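Aclacinomycin-N/aclacinomycin-A oxidase (Streptomyces galilaeus, PDB 2IPI) uses a bicovalently bound FAD and molecular oxygen to oxidise the terminal sugar of aclacinomycin N, then that of aclacinomycin A, in the last two steps of antibiotic biosynthesis. Local coordinates at residues G365-K370 and G464-Y469; V394-Y399 and I420-S425; T413-S418 and Y490-Y495. All blocks are in the same frame, centred on the assembly; numbering follows the deposited sequence.

In the fold
The first segment along the chain, 365-370, pairs with 464-469: interaction 1 closes a loop of 93 residues and joins the edge strand 360-368 to the loop that reaches the FAD. Nested inside it, interaction 2 pairs 394-399 with 420-425, adjacent antiparallel strands joined by 20 intervening residues. Segment 413-418 lies within that connection but finds its partner at 490-495, beyond both loops, so interaction 3 crosses the other two. Interactions 1 and 2 meet in the seven-stranded sheet, where strands 360-368 and 420-428 are neighbours. Interaction 3 ties the connection before strand 420-428 to helix 486-491, meeting interaction 1 through an Arg369-Asp417 salt bridge and a hydrogen bond between Tyr469 O and Tyr490 OH.

Interaction 1 of 3, residues G365-K370 and G464-Y469; sequences GAYLRK and GTFINY. With FAD (flavin-adenine dinucleotide), chain F.
Tyr367 and Phe466 supply the apolar part of this buried contact. Tyr367 CG is anti to the carbonyl carbon (chi1 -76°); the ring beyond it lies against the loop, CE2 3.8 Å from Phe466 CB and OH 3.1 Å from Phe466 CD1, and the two side chains cross obliquely. The same ring turns its edge, in plane, to Thr465 O, which suits its weakly polarised hydrogens. Tyr367 N donates the one direct backbone hydrogen bond between the segments, to Gly464 O at 2.9 Å, and the CA-H of Ala366 approaches that oxygen too. Glycine fits both its positions: a CB at Gly365 would run into Tyr469 CD1, and at Gly464 (phi 85°) it would jam against the preceding carbonyl O. A water accepts from Gly365 N, donates to Tyr469 O and bonds Thr465 OG1. The type I turn from Phe466 to Tyr469 brings the loop to the cofactor: Asn468 ND2 is 3.1 Å from FAD O3', and the Phe466 edge meets FAD O2. Tyr469, a proton acceptor, hydrogen-bonds the bound product through OH. Lys421 hydrogen-bonds Tyr367 OH and makes a cation-pi contact with Phe466; its charge would probably polarise that hydroxyl and the Phe466 ring, which touches the flavin.

Interaction 2 of 3, residues V394-Y399 and I420-S425; sequences VSLYSY and IKVWMS. With AKY (methyl (2S,4R)-2-ethyl-2,5,7-trihydroxy-6,11-dioxo-4-{[2,3,6-trideoxy-4-O-{2,6-dideoxy-4-O-[(2S,6S)-6-methyl-5-oxotetrahydro-2h -pyran-2-yl]-alpha-D-lyxo-hexopyranosyl}-3-(dimethylamino)-D-ribo-hexopyranosyl]oxy}-1,2,3,4,6,11-hexahydrotetracene-1-c arboxylate), chain E.
Tyr397 and Trp423 lie side by side and point the same way, Tyr397 CE1 standing 4.1 Å from Trp423 CB. The terminal sugar of the bound product lies over one face of the flat indole, its C39 above the ring centre and its methyl C41 between them, while Ser425 CB covers the rim of the opposite face. Tyr397, a proton acceptor, brings OH 3.2 Å from AKY C40 and has no hydrogen-bonding partner in the model. The edge of its ring turns, in plane, to Lys421 O, which also accepts from Tyr397 N at 2.8 Å. These residues belong to neighbouring strands of the antiparallel seven-stranded sheet, 391-398 and 420-428, the latter next to edge strand 360-368; Ser395 with Trp423 and Tyr397 with Lys421 are hydrogen-bonded pairs, and one face thus offers aromatic groups to the substrate pocket. Next to Tyr397, the bent chain of Lys421 lays CE over a face of Tyr399, 3.9 Å from the ring centroid, a CH-pi contact, and NZ hydrogen-bonds Tyr367 OH. On the other side of the sheet, Leu396 and Val422 run side by side, Leu396 CD2 3.8 Å from Val422 CG1, their branched apolar chains suiting a surface that helix 262-278 covers at Leu396 through His272.

Interaction 3 of 3, residues T413-S418 and Y490-Y495; sequences TAQRDS and YYKGNY
Ala414 presses its methyl group onto the end of helix 486-491, CB lying 3.5 Å from Tyr491 O and 3.7 Å from Asn494 ND2. A side chain this short suits the spot, because the two backbones come close, their CA atoms 5.9 Å apart at Ala414 and Tyr491. The aliphatic part of Lys492 borders the same methyl, with its CD 4.3 Å from Ala414 CB. Polar groups are met by a water, which accepts from Ala414 N at 2.9 Å and donates to Tyr490 O, so that an amide of the loop and a carbonyl of the last helical turn are satisfied together. Gln415 lies beside this bridge, its chain bent at chi2 (91°), which sets CD on the side of Tyr490; its backbone centres an inverse gamma turn that folds the loop sharply here. Beyond the helix, Lys492 adopts a positive phi of 44°, and Asn494 N returns to Tyr491 O at 3.0 Å, holding the turn that sets Asn494 against Ala414. The amide of Asn494 is in turn fixed by Glu408 O, while Lys492 NZ forms a salt bridge with Glu463. The contact thus joins the connection between strands 391-398 and 420-428 to the junction of helices 486-491 and 495-505; Gln415 and Ser418 also pack on Tyr367 of strand 360-368, and Tyr490 OH hydrogen-bonds Tyr469 O in the active-site loop.

Interaction 1 of 3, residues G365-K370 and G464-Y469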
loop_
_atom_site.group_PDB
_atom_site.type_symbol
_atom_site.label_atom_id
_atom_site.label_comp_id
_atom_site.label_asym_id
_atom_site.label_seq_id
_atom_site.Cartn_x
_atom_site.Cartn_y
_atom_site.Cartn_z
ATOM N N GLY A 365 4.320 -6.879 6.857
ATOM C CA GLY A 365 5.049 -5.663 7.081
ATOM C C GLY A 365 5.153 -5.153 8.492
ATOM O O GLY A 365 4.777 -5.861 9.435
ATOM N N ALA A 366 5.667 -3.927 8.608
ATOM C CA ALA A 366 5.873 -3.233 9.870
ATOM C C ALA A 366 6.273 -1.767 9.688
ATOM O O ALA A 366 6.925 -1.370 8.720
ATOM C CB ALA A 366 6.953 -3.928 10.704
ATOM N N TYR A 367 5.888 -0.935 10.645
ATOM C CA TYR A 367 6.277 0.453 10.793
ATOM C C TYR A 367 7.322 0.599 11.903
ATOM O O TYR A 367 7.032 0.263 13.051
ATOM C CB TYR A 367 5.084 1.347 11.152
ATOM C CG TYR A 367 4.142 1.672 10.024
ATOM C CD1 TYR A 367 4.502 2.603 9.049
ATOM C CD2 TYR A 367 2.898 1.076 9.916
ATOM C CE1 TYR A 367 3.643 2.902 8.021
ATOM C CE2 TYR A 367 2.023 1.368 8.880
ATOM C CZ TYR A 367 2.407 2.293 7.931
ATOM O OH TYR A 367 1.579 2.619 6.884
ATOM N N LEU A 368 8.535 1.072 11.610
ATOM C CA LEU A 368 9.534 1.196 12.668
ATOM C C LEU A 368 9.605 2.628 13.201
ATOM O O LEU A 368 9.733 3.571 12.416
ATOM C CB LEU A 368 10.946 0.811 12.217
ATOM C CG LEU A 368 11.164 -0.537 11.538
ATOM C CD1 LEU A 368 12.615 -0.730 11.095
ATOM C CD2 LEU A 368 10.742 -1.677 12.442
ATOM N N ARG A 369 9.575 2.797 14.510
ATOM C CA ARG A 369 9.756 4.111 15.109
ATOM C C ARG A 369 11.223 4.409 15.384
ATOM O O ARG A 369 11.628 5.573 15.419
ATOM C CB ARG A 369 8.991 4.244 16.420
ATOM C CG ARG A 369 7.561 4.728 16.276
ATOM C CD ARG A 369 6.951 4.901 17.672
ATOM N NE ARG A 369 6.977 6.305 18.077
ATOM C CZ ARG A 369 7.256 6.734 19.313
ATOM N NH1 ARG A 369 7.606 5.876 20.330
ATOM N NH2 ARG A 369 7.226 8.051 19.522
ATOM N N LYS A 370 11.979 3.338 15.584
ATOM C CA LYS A 370 13.418 3.384 15.821
ATOM C C LYS A 370 14.088 2.222 15.093
ATOM O O LYS A 370 13.421 1.240 14.760
ATOM C CB LYS A 370 13.724 3.313 17.314
ATOM C CG LYS A 370 13.304 4.516 18.126
ATOM C CD LYS A 370 12.914 4.166 19.562
ATOM C CE LYS A 370 13.943 4.491 20.615
ATOM N NZ LYS A 370 13.593 5.590 21.562
ATOM N N GLY A 464 3.075 -0.681 14.606
ATOM C CA GLY A 464 2.181 -1.695 14.071
ATOM C C GLY A 464 2.478 -2.031 12.632
ATOM O O GLY A 464 3.614 -1.996 12.150
ATOM N N THR A 465 1.415 -2.372 11.888
ATOM C CA THR A 465 1.665 -2.636 10.455
ATOM C C THR A 465 0.627 -1.906 9.612
ATOM O O THR A 465 -0.140 -1.140 10.202
ATOM C CB THR A 465 1.781 -4.141 10.198
ATOM O OG1 THR A 465 1.941 -4.364 8.791
ATOM C CG2 THR A 465 0.557 -4.913 10.642
ATOM N N PHE A 466 0.616 -2.076 8.308
ATOM C CA PHE A 466 -0.098 -1.292 7.300
ATOM C C PHE A 466 -1.300 -2.010 6.729
ATOM O O PHE A 466 -1.134 -3.146 6.282
ATOM C CB PHE A 466 0.909 -1.008 6.179
ATOM C CG PHE A 466 0.462 -0.197 4.989
ATOM C CD1 PHE A 466 -0.341 0.920 5.140
ATOM C CD2 PHE A 466 0.848 -0.567 3.715
ATOM C CE1 PHE A 466 -0.740 1.654 4.039
ATOM C CE2 PHE A 466 0.465 0.162 2.604
ATOM C CZ PHE A 466 -0.327 1.280 2.768
ATOM N N ILE A 467 -2.499 -1.431 6.692
ATOM C CA ILE A 467 -3.663 -2.172 6.227
ATOM C C ILE A 467 -3.516 -2.760 4.832
ATOM O O ILE A 467 -4.053 -3.833 4.539
ATOM C CB ILE A 467 -4.967 -1.334 6.260
ATOM C CG1 ILE A 467 -4.995 -0.254 5.179
ATOM C CG2 ILE A 467 -5.215 -0.757 7.632
ATOM C CD1 ILE A 467 -5.063 1.145 5.715
ATOM N N ASN A 468 -2.781 -2.131 3.912
ATOM C CA ASN A 468 -2.653 -2.674 2.563
ATOM C C ASN A 468 -1.661 -3.826 2.492
ATOM O O ASN A 468 -1.325 -4.354 1.420
ATOM C CB ASN A 468 -2.225 -1.551 1.610
ATOM C CG ASN A 468 -3.405 -0.842 0.975
ATOM O OD1 ASN A 468 -4.567 -1.017 1.348
ATOM N ND2 ASN A 468 -3.074 -0.029 -0.023
ATOM N N TYR A 469 -1.193 -4.230 3.659
ATOM C CA TYR A 469 -0.436 -5.413 3.949
ATOM C C TYR A 469 -1.244 -6.339 4.864
ATOM O O TYR A 469 -0.854 -6.529 6.017
ATOM C CB TYR A 469 0.874 -5.089 4.661
ATOM C CG TYR A 469 1.872 -4.205 3.951
ATOM C CD1 TYR A 469 2.974 -3.750 4.666
ATOM C CD2 TYR A 469 1.745 -3.828 2.624
ATOM C CE1 TYR A 469 3.930 -2.939 4.086
ATOM C CE2 TYR A 469 2.695 -3.015 2.024
ATOM C CZ TYR A 469 3.776 -2.578 2.762
ATOM O OH TYR A 469 4.739 -1.772 2.195
HETATM P PA FAD F . -8.046 -5.168 -5.107
HETATM O O1A FAD F . -7.802 -6.534 -4.859
HETATM O O2A FAD F . -9.027 -4.985 -6.177
HETATM O O5B FAD F . -8.513 -4.427 -3.801
HETATM C C5B FAD F . -7.857 -4.550 -2.604
HETATM C C4B FAD F . -8.816 -4.290 -1.446
HETATM O O4B FAD F . -9.571 -3.143 -1.724
HETATM C C3B FAD F . -9.858 -5.417 -1.318
HETATM O O3B FAD F . -10.318 -5.512 -0.019
HETATM C C2B FAD F . -10.997 -4.935 -2.199
HETATM O O2B FAD F . -12.256 -5.479 -1.906
HETATM C C1B FAD F . -10.903 -3.447 -1.945
HETATM N N9A FAD F . -11.526 -2.623 -2.999
HETATM C C8A FAD F . -11.282 -2.677 -4.315
HETATM N N7A FAD F . -12.010 -1.776 -4.956
HETATM C C5A FAD F . -12.754 -1.153 -4.042
HETATM C C6A FAD F . -13.689 -0.129 -4.125
HETATM N N6A FAD F . -13.902 0.414 -5.262
HETATM N N1A FAD F . -14.270 0.316 -3.023
HETATM C C2A FAD F . -13.931 -0.210 -1.870
HETATM N N3A FAD F . -13.036 -1.172 -1.749
HETATM C C4A FAD F . -12.462 -1.656 -2.810
HETATM N N1 FAD F . 0.890 -0.182 -1.659
HETATM C C2 FAD F . 1.459 0.998 -1.241
HETATM O O2 FAD F . 1.037 1.640 -0.381
HETATM N N3 FAD F . 2.585 1.429 -1.887
HETATM C C4 FAD F . 3.153 0.724 -2.934
HETATM O O4 FAD F . 4.083 1.197 -3.522
HETATM C C4X FAD F . 2.554 -0.464 -3.359
HETATM N N5 FAD F . 3.082 -1.217 -4.367
HETATM C C5X FAD F . 2.464 -2.334 -4.825
HETATM C C6 FAD F . 2.976 -3.034 -5.919
HETATM C C7 FAD F . 2.369 -4.187 -6.327
HETATM C C7M FAD F . 2.902 -4.819 -7.571
HETATM C C8 FAD F . 1.185 -4.624 -5.726
HETATM C C8M FAD F . 0.368 -5.709 -6.391
HETATM C C9 FAD F . 0.702 -3.895 -4.663
HETATM C C9A FAD F . 1.325 -2.777 -4.168
HETATM N N10 FAD F . 0.823 -2.082 -3.083
HETATM C C10 FAD F . 1.406 -0.908 -2.709
HETATM C "C1'" FAD F . 0.008 -2.762 -2.033
HETATM C "C2'" FAD F . -1.507 -2.747 -2.249
HETATM O "O2'" FAD F . -2.122 -3.926 -2.651
HETATM C "C3'" FAD F . -1.996 -1.629 -3.139
HETATM O "O3'" FAD F . -1.585 -0.379 -2.679
HETATM C "C4'" FAD F . -3.530 -1.881 -3.255
HETATM O "O4'" FAD F . -4.086 -2.614 -2.240
HETATM C "C5'" FAD F . -4.091 -2.499 -4.514
HETATM O "O5'" FAD F . -5.477 -2.407 -4.522
HETATM P P FAD F . -6.203 -3.035 -5.754
HETATM O O1P FAD F . -7.318 -2.248 -6.139
HETATM O O2P FAD F . -5.255 -3.191 -6.771
HETATM O O3P FAD F . -6.625 -4.511 -5.374
HETATM O O HOH W 1 1.239 -6.880 7.739
#

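Interaction 2 of 3, residues V394-Y399 and I420-S425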
loop_
_atom_site.group_PDB
_atom_site.type_symbol
_atom_site.label_atom_id
_atom_site.label_comp_id
_atom_site.label_asym_id
_atom_site.label_seq_id
_atom_site.Cartn_x
_atom_site.Cartn_y
_atom_site.Cartn_z
ATOM N N VAL A 394 13.636 -9.105 2.573
ATOM C CA VAL A 394 13.228 -8.000 3.413
ATOM C C VAL A 394 13.477 -6.666 2.733
ATOM O O VAL A 394 14.605 -6.317 2.406
ATOM C CB VAL A 394 14.010 -8.004 4.748
ATOM C CG1 VAL A 394 13.657 -6.757 5.551
ATOM C CG2 VAL A 394 13.759 -9.324 5.468
ATOM N N SER A 395 12.408 -5.903 2.547
ATOM C CA SER A 395 12.559 -4.570 1.968
ATOM C C SER A 395 12.421 -3.505 3.045
ATOM O O SER A 395 11.489 -3.519 3.857
ATOM C CB SER A 395 11.515 -4.367 0.877
ATOM O OG SER A 395 11.678 -5.286 -0.178
ATOM N N LEU A 396 13.334 -2.555 3.074
ATOM C CA LEU A 396 13.250 -1.433 3.989
ATOM C C LEU A 396 13.016 -0.162 3.170
ATOM O O LEU A 396 13.790 0.099 2.248
ATOM C CB LEU A 396 14.496 -1.263 4.858
ATOM C CG LEU A 396 15.102 -2.543 5.434
ATOM C CD1 LEU A 396 16.499 -2.267 5.993
ATOM C CD2 LEU A 396 14.194 -3.115 6.509
ATOM N N TYR A 397 11.968 0.579 3.509
ATOM C CA TYR A 397 11.617 1.820 2.830
ATOM C C TYR A 397 11.909 3.056 3.664
ATOM O O TYR A 397 11.496 3.150 4.820
ATOM C CB TYR A 397 10.118 1.834 2.454
ATOM C CG TYR A 397 9.769 0.648 1.595
ATOM C CD1 TYR A 397 9.576 -0.625 2.150
ATOM C CD2 TYR A 397 9.644 0.794 0.227
ATOM C CE1 TYR A 397 9.261 -1.705 1.346
ATOM C CE2 TYR A 397 9.330 -0.282 -0.579
ATOM C CZ TYR A 397 9.141 -1.530 -0.018
ATOM O OH TYR A 397 8.823 -2.591 -0.837
ATOM N N SER A 398 12.621 4.004 3.061
ATOM C CA SER A 398 12.723 5.318 3.689
ATOM C C SER A 398 11.283 5.849 3.802
ATOM O O SER A 398 10.508 5.626 2.860
ATOM C CB SER A 398 13.635 6.260 2.923
ATOM O OG SER A 398 13.128 6.549 1.629
ATOM N N TYR A 399 10.950 6.474 4.910
ATOM C CA TYR A 399 9.579 6.897 5.211
ATOM C C TYR A 399 9.593 8.149 6.074
ATOM O O TYR A 399 10.606 8.842 6.218
ATOM C CB TYR A 399 8.802 5.791 5.920
ATOM C CG TYR A 399 7.300 5.814 5.745
ATOM C CD1 TYR A 399 6.470 5.827 6.865
ATOM C CD2 TYR A 399 6.678 5.817 4.503
ATOM C CE1 TYR A 399 5.086 5.848 6.759
ATOM C CE2 TYR A 399 5.297 5.833 4.380
ATOM C CZ TYR A 399 4.505 5.847 5.508
ATOM O OH TYR A 399 3.132 5.865 5.379
ATOM N N ILE A 420 10.896 4.387 9.021
ATOM C CA ILE A 420 11.077 3.365 8.009
ATOM C C ILE A 420 9.913 2.386 7.965
ATOM O O ILE A 420 9.357 2.051 9.007
ATOM C CB ILE A 420 12.376 2.577 8.262
ATOM C CG1 ILE A 420 13.657 3.410 8.158
ATOM C CG2 ILE A 420 12.481 1.382 7.326
ATOM C CD1 ILE A 420 14.783 2.911 9.037
ATOM N N LYS A 421 9.539 1.921 6.778
ATOM C CA LYS A 421 8.518 0.886 6.645
ATOM C C LYS A 421 9.135 -0.406 6.105
ATOM O O LYS A 421 9.968 -0.341 5.198
ATOM C CB LYS A 421 7.435 1.361 5.689
ATOM C CG LYS A 421 6.018 1.303 6.249
ATOM C CD LYS A 421 5.075 1.045 5.084
ATOM C CE LYS A 421 4.334 2.339 4.755
ATOM N NZ LYS A 421 2.867 2.221 4.787
ATOM N N VAL A 422 8.710 -1.559 6.607
ATOM C CA VAL A 422 9.291 -2.809 6.095
ATOM C C VAL A 422 8.212 -3.731 5.550
ATOM O O VAL A 422 7.084 -3.765 6.035
ATOM C CB VAL A 422 10.155 -3.552 7.135
ATOM C CG1 VAL A 422 10.778 -2.580 8.134
ATOM C CG2 VAL A 422 9.378 -4.610 7.893
ATOM N N TRP A 423 8.529 -4.483 4.507
ATOM C CA TRP A 423 7.625 -5.453 3.898
ATOM C C TRP A 423 8.361 -6.764 3.654
ATOM O O TRP A 423 9.294 -6.773 2.848
ATOM C CB TRP A 423 7.075 -4.944 2.568
ATOM C CG TRP A 423 6.015 -5.781 1.907
ATOM C CD1 TRP A 423 4.763 -6.009 2.396
ATOM C CD2 TRP A 423 6.100 -6.488 0.663
ATOM N NE1 TRP A 423 4.068 -6.816 1.527
ATOM C CE2 TRP A 423 4.865 -7.126 0.454
ATOM C CE3 TRP A 423 7.099 -6.653 -0.305
ATOM C CZ2 TRP A 423 4.596 -7.908 -0.665
ATOM C CZ3 TRP A 423 6.833 -7.425 -1.417
ATOM C CH2 TRP A 423 5.591 -8.052 -1.603
ATOM N N MET A 424 7.961 -7.844 4.321
ATOM C CA MET A 424 8.689 -9.103 4.098
ATOM C C MET A 424 7.830 -10.115 3.353
ATOM O O MET A 424 6.626 -10.219 3.587
ATOM C CB MET A 424 9.143 -9.735 5.406
ATOM C CG MET A 424 9.704 -8.741 6.409
ATOM S SD MET A 424 10.242 -9.632 7.886
ATOM C CE MET A 424 11.088 -8.312 8.741
ATOM N N SER A 425 8.488 -10.857 2.461
ATOM C CA SER A 425 7.788 -11.791 1.607
ATOM C C SER A 425 8.605 -13.033 1.246
ATOM O O SER A 425 9.817 -13.052 1.428
ATOM C CB SER A 425 7.383 -11.098 0.293
ATOM O OG SER A 425 8.535 -10.845 -0.502
HETATM O O15 AKY E . 5.055 -1.041 -0.477
HETATM C C42 AKY E . 5.274 -1.821 -1.423
HETATM C C40 AKY E . 6.349 -1.394 -2.451
HETATM C C38 AKY E . 6.659 -2.397 -3.487
HETATM C C39 AKY E . 4.784 -3.326 -1.467
HETATM C C41 AKY E . 4.626 -4.298 -0.556
HETATM O O14 AKY E . 4.834 -3.926 -2.741
HETATM C C37 AKY E . 6.109 -3.773 -3.352
HETATM O O13 AKY E . 6.200 -4.418 -4.597
HETATM C C35 AKY E . 6.566 -5.766 -4.558
HETATM C C34 AKY E . 8.006 -6.004 -5.025
HETATM C C36 AKY E . 8.867 -4.900 -4.736
HETATM O O11 AKY E . 8.141 -6.397 -6.495
HETATM C C33 AKY E . 5.553 -6.649 -5.265
HETATM O O12 AKY E . 4.104 -6.525 -4.827
HETATM C C32 AKY E . 5.756 -6.754 -6.644
HETATM C C31 AKY E . 7.013 -7.311 -6.945
HETATM O O7 AKY E . 11.232 -12.056 -8.309
HETATM C C7 AKY E . 10.993 -12.782 -9.516
HETATM C C8 AKY E . 11.373 -11.950 -10.678
HETATM C C9 AKY E . 12.862 -12.012 -10.903
HETATM O O9 AKY E . 13.453 -11.747 -9.677
HETATM C C13 AKY E . 13.221 -11.056 -11.983
HETATM C C14 AKY E . 12.810 -9.688 -11.433
HETATM C C20 AKY E . 11.825 -14.021 -9.422
HETATM C C19 AKY E . 12.922 -14.296 -10.242
HETATM C C10 AKY E . 13.178 -13.368 -11.405
HETATM C C11 AKY E . 13.611 -15.504 -10.126
HETATM C C18 AKY E . 13.204 -16.463 -9.198
HETATM C C17 AKY E . 12.103 -16.207 -8.373
HETATM C C6 AKY E . 11.443 -14.989 -8.494
HETATM O O6 AKY E . 10.375 -14.712 -7.717
HETATM C C12 AKY E . 13.880 -17.703 -9.136
HETATM O O3 AKY E . 14.873 -17.949 -9.854
HETATM C C15 AKY E . 13.413 -18.696 -8.239
HETATM C C1 AKY E . 14.035 -19.943 -8.225
HETATM C C2 AKY E . 13.586 -20.976 -7.400
HETATM C C3 AKY E . 12.494 -20.724 -6.570
HETATM C C16 AKY E . 12.299 -18.443 -7.409
HETATM C C5 AKY E . 11.641 -17.196 -7.473
HETATM O O5 AKY E . 10.622 -16.897 -6.819
HETATM C C4 AKY E . 11.864 -19.482 -6.572
HETATM O O4 AKY E . 10.798 -19.315 -5.748
HETATM O O18 AKY E . 7.249 -8.639 -6.451
HETATM C C45 AKY E . 10.006 -11.669 -7.674
HETATM C C43 AKY E . 12.222 -13.785 -12.519
HETATM O O16 AKY E . 11.096 -14.233 -12.271
HETATM O O17 AKY E . 12.599 -13.698 -13.827
HETATM C C44 AKY E . 12.538 -15.017 -14.385
HETATM O O19 AKY E . 9.119 -10.997 -8.533
HETATM C C47 AKY E . 9.110 -10.095 -5.911
HETATM N N11 AKY E . 8.335 -10.626 -4.776
HETATM C C52 AKY E . 8.586 -10.137 -3.464
HETATM C C51 AKY E . 6.987 -11.022 -5.012
HETATM C C46 AKY E . 10.341 -10.804 -6.463
HETATM C C48 AKY E . 8.436 -9.250 -6.993
HETATM C C49 AKY E . 8.034 -10.124 -8.168
HETATM C C50 AKY E . 6.577 -10.564 -8.350
HETATM O O HOH W 2 1.015 4.753 3.704
#

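Interaction 3 of 3, residues T413-S418 and Y490-Y495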
loop_
_atom_site.group_PDB
_atom_site.type_symbol
_atom_site.label_atom_id
_atom_site.label_comp_id
_atom_site.label_asym_id
_atom_site.label_seq_id
_atom_site.Cartn_x
_atom_site.Cartn_y
_atom_site.Cartn_z
ATOM N N THR A 413 -5.302 7.035 8.801
ATOM C CA THR A 413 -3.940 6.530 8.799
ATOM C C THR A 413 -3.220 7.104 10.027
ATOM O O THR A 413 -2.796 8.268 10.034
ATOM C CB THR A 413 -3.102 6.864 7.559
ATOM O OG1 THR A 413 -2.756 8.243 7.539
ATOM C CG2 THR A 413 -3.905 6.595 6.310
ATOM N N ALA A 414 -3.148 6.239 11.032
ATOM C CA ALA A 414 -2.662 6.652 12.340
ATOM C C ALA A 414 -1.149 6.779 12.400
ATOM O O ALA A 414 -0.618 7.665 13.067
ATOM C CB ALA A 414 -3.131 5.656 13.396
ATOM N N GLN A 415 -0.446 5.897 11.712
ATOM C CA GLN A 415 1.006 5.821 11.872
ATOM C C GLN A 415 1.698 7.083 11.395
ATOM O O GLN A 415 2.117 7.196 10.255
ATOM C CB GLN A 415 1.515 4.585 11.121
ATOM C CG GLN A 415 1.110 3.279 11.786
ATOM C CD GLN A 415 -0.199 2.710 11.282
ATOM O OE1 GLN A 415 -0.642 1.639 11.728
ATOM N NE2 GLN A 415 -0.845 3.394 10.335
ATOM N N ARG A 416 1.827 8.076 12.279
ATOM C CA ARG A 416 2.432 9.337 11.854
ATOM C C ARG A 416 3.715 9.656 12.599
ATOM O O ARG A 416 4.019 10.826 12.818
ATOM C CB ARG A 416 1.404 10.475 11.998
ATOM C CG ARG A 416 0.163 10.222 11.152
ATOM C CD ARG A 416 0.420 10.321 9.650
ATOM N NE ARG A 416 -0.857 10.351 8.930
ATOM C CZ ARG A 416 -1.050 10.963 7.762
ATOM N NH1 ARG A 416 -0.048 11.597 7.178
ATOM N NH2 ARG A 416 -2.256 10.929 7.197
ATOM N N ASP A 417 4.511 8.656 12.985
ATOM C CA ASP A 417 5.804 9.006 13.616
ATOM C C ASP A 417 6.749 7.807 13.464
ATOM O O ASP A 417 7.368 7.381 14.433
ATOM C CB ASP A 417 5.639 9.434 15.058
ATOM C CG ASP A 417 6.887 9.853 15.802
ATOM O OD1 ASP A 417 7.121 9.361 16.929
ATOM O OD2 ASP A 417 7.692 10.673 15.309
ATOM N N SER A 418 6.808 7.320 12.227
ATOM C CA SER A 418 7.706 6.249 11.830
ATOM C C SER A 418 8.764 6.772 10.855
ATOM O O SER A 418 8.528 7.739 10.126
ATOM C CB SER A 418 6.945 5.073 11.224
ATOM O OG SER A 418 6.153 4.433 12.221
ATOM N N TYR A 490 -3.122 -2.515 13.329
ATOM C CA TYR A 490 -3.243 -1.750 12.084
ATOM C C TYR A 490 -3.682 -0.305 12.276
ATOM O O TYR A 490 -3.342 0.571 11.467
ATOM C CB TYR A 490 -4.238 -2.469 11.170
ATOM C CG TYR A 490 -3.707 -3.630 10.379
ATOM C CD1 TYR A 490 -4.296 -4.885 10.499
ATOM C CD2 TYR A 490 -2.625 -3.537 9.510
ATOM C CE1 TYR A 490 -3.843 -5.988 9.791
ATOM C CE2 TYR A 490 -2.161 -4.630 8.796
ATOM C CZ TYR A 490 -2.764 -5.857 8.936
ATOM O OH TYR A 490 -2.312 -6.959 8.226
ATOM N N TYR A 491 -4.491 0.017 13.278
ATOM C CA TYR A 491 -5.094 1.340 13.364
ATOM C C TYR A 491 -4.821 2.080 14.665
ATOM O O TYR A 491 -5.287 3.228 14.794
ATOM C CB TYR A 491 -6.629 1.211 13.253
ATOM C CG TYR A 491 -7.188 0.480 12.070
ATOM C CD1 TYR A 491 -7.113 1.012 10.780
ATOM C CD2 TYR A 491 -7.805 -0.749 12.208
ATOM C CE1 TYR A 491 -7.640 0.323 9.696
ATOM C CE2 TYR A 491 -8.328 -1.439 11.141
ATOM C CZ TYR A 491 -8.244 -0.896 9.880
ATOM O OH TYR A 491 -8.780 -1.620 8.851
ATOM N N LYS A 492 -4.134 1.469 15.622
ATOM C CA LYS A 492 -3.899 2.025 16.945
ATOM C C LYS A 492 -5.155 2.652 17.524
ATOM O O LYS A 492 -6.227 2.071 17.386
ATOM C CB LYS A 492 -2.756 3.050 16.885
ATOM C CG LYS A 492 -1.475 2.369 16.375
ATOM C CD LYS A 492 -0.489 3.416 15.867
ATOM C CE LYS A 492 0.102 4.241 16.998
ATOM N NZ LYS A 492 1.584 4.184 17.119
ATOM N N GLY A 493 -5.074 3.815 18.160
ATOM C CA GLY A 493 -6.227 4.412 18.809
ATOM C C GLY A 493 -7.359 4.835 17.902
ATOM O O GLY A 493 -8.354 5.388 18.372
ATOM N N ASN A 494 -7.219 4.614 16.598
ATOM C CA ASN A 494 -8.214 5.075 15.634
ATOM C C ASN A 494 -9.353 4.105 15.419
ATOM O O ASN A 494 -10.375 4.494 14.840
ATOM C CB ASN A 494 -7.520 5.361 14.293
ATOM C CG ASN A 494 -7.015 6.791 14.251
ATOM O OD1 ASN A 494 -7.105 7.541 15.226
ATOM N ND2 ASN A 494 -6.474 7.173 13.089
ATOM N N TYR A 495 -9.210 2.865 15.856
ATOM C CA TYR A 495 -10.203 1.842 15.609
ATOM C C TYR A 495 -11.609 2.127 16.125
ATOM O O TYR A 495 -12.561 1.845 15.372
ATOM C CB TYR A 495 -9.768 0.511 16.247
ATOM C CG TYR A 495 -10.510 -0.692 15.720
ATOM C CD1 TYR A 495 -11.207 -1.512 16.609
ATOM C CD2 TYR A 495 -10.519 -1.028 14.368
ATOM C CE1 TYR A 495 -11.889 -2.617 16.144
ATOM C CE2 TYR A 495 -11.200 -2.140 13.905
ATOM C CZ TYR A 495 -11.891 -2.933 14.803
ATOM O OH TYR A 495 -12.576 -4.054 14.382
HETATM O O HOH W 3 -3.834 3.501 10.484
#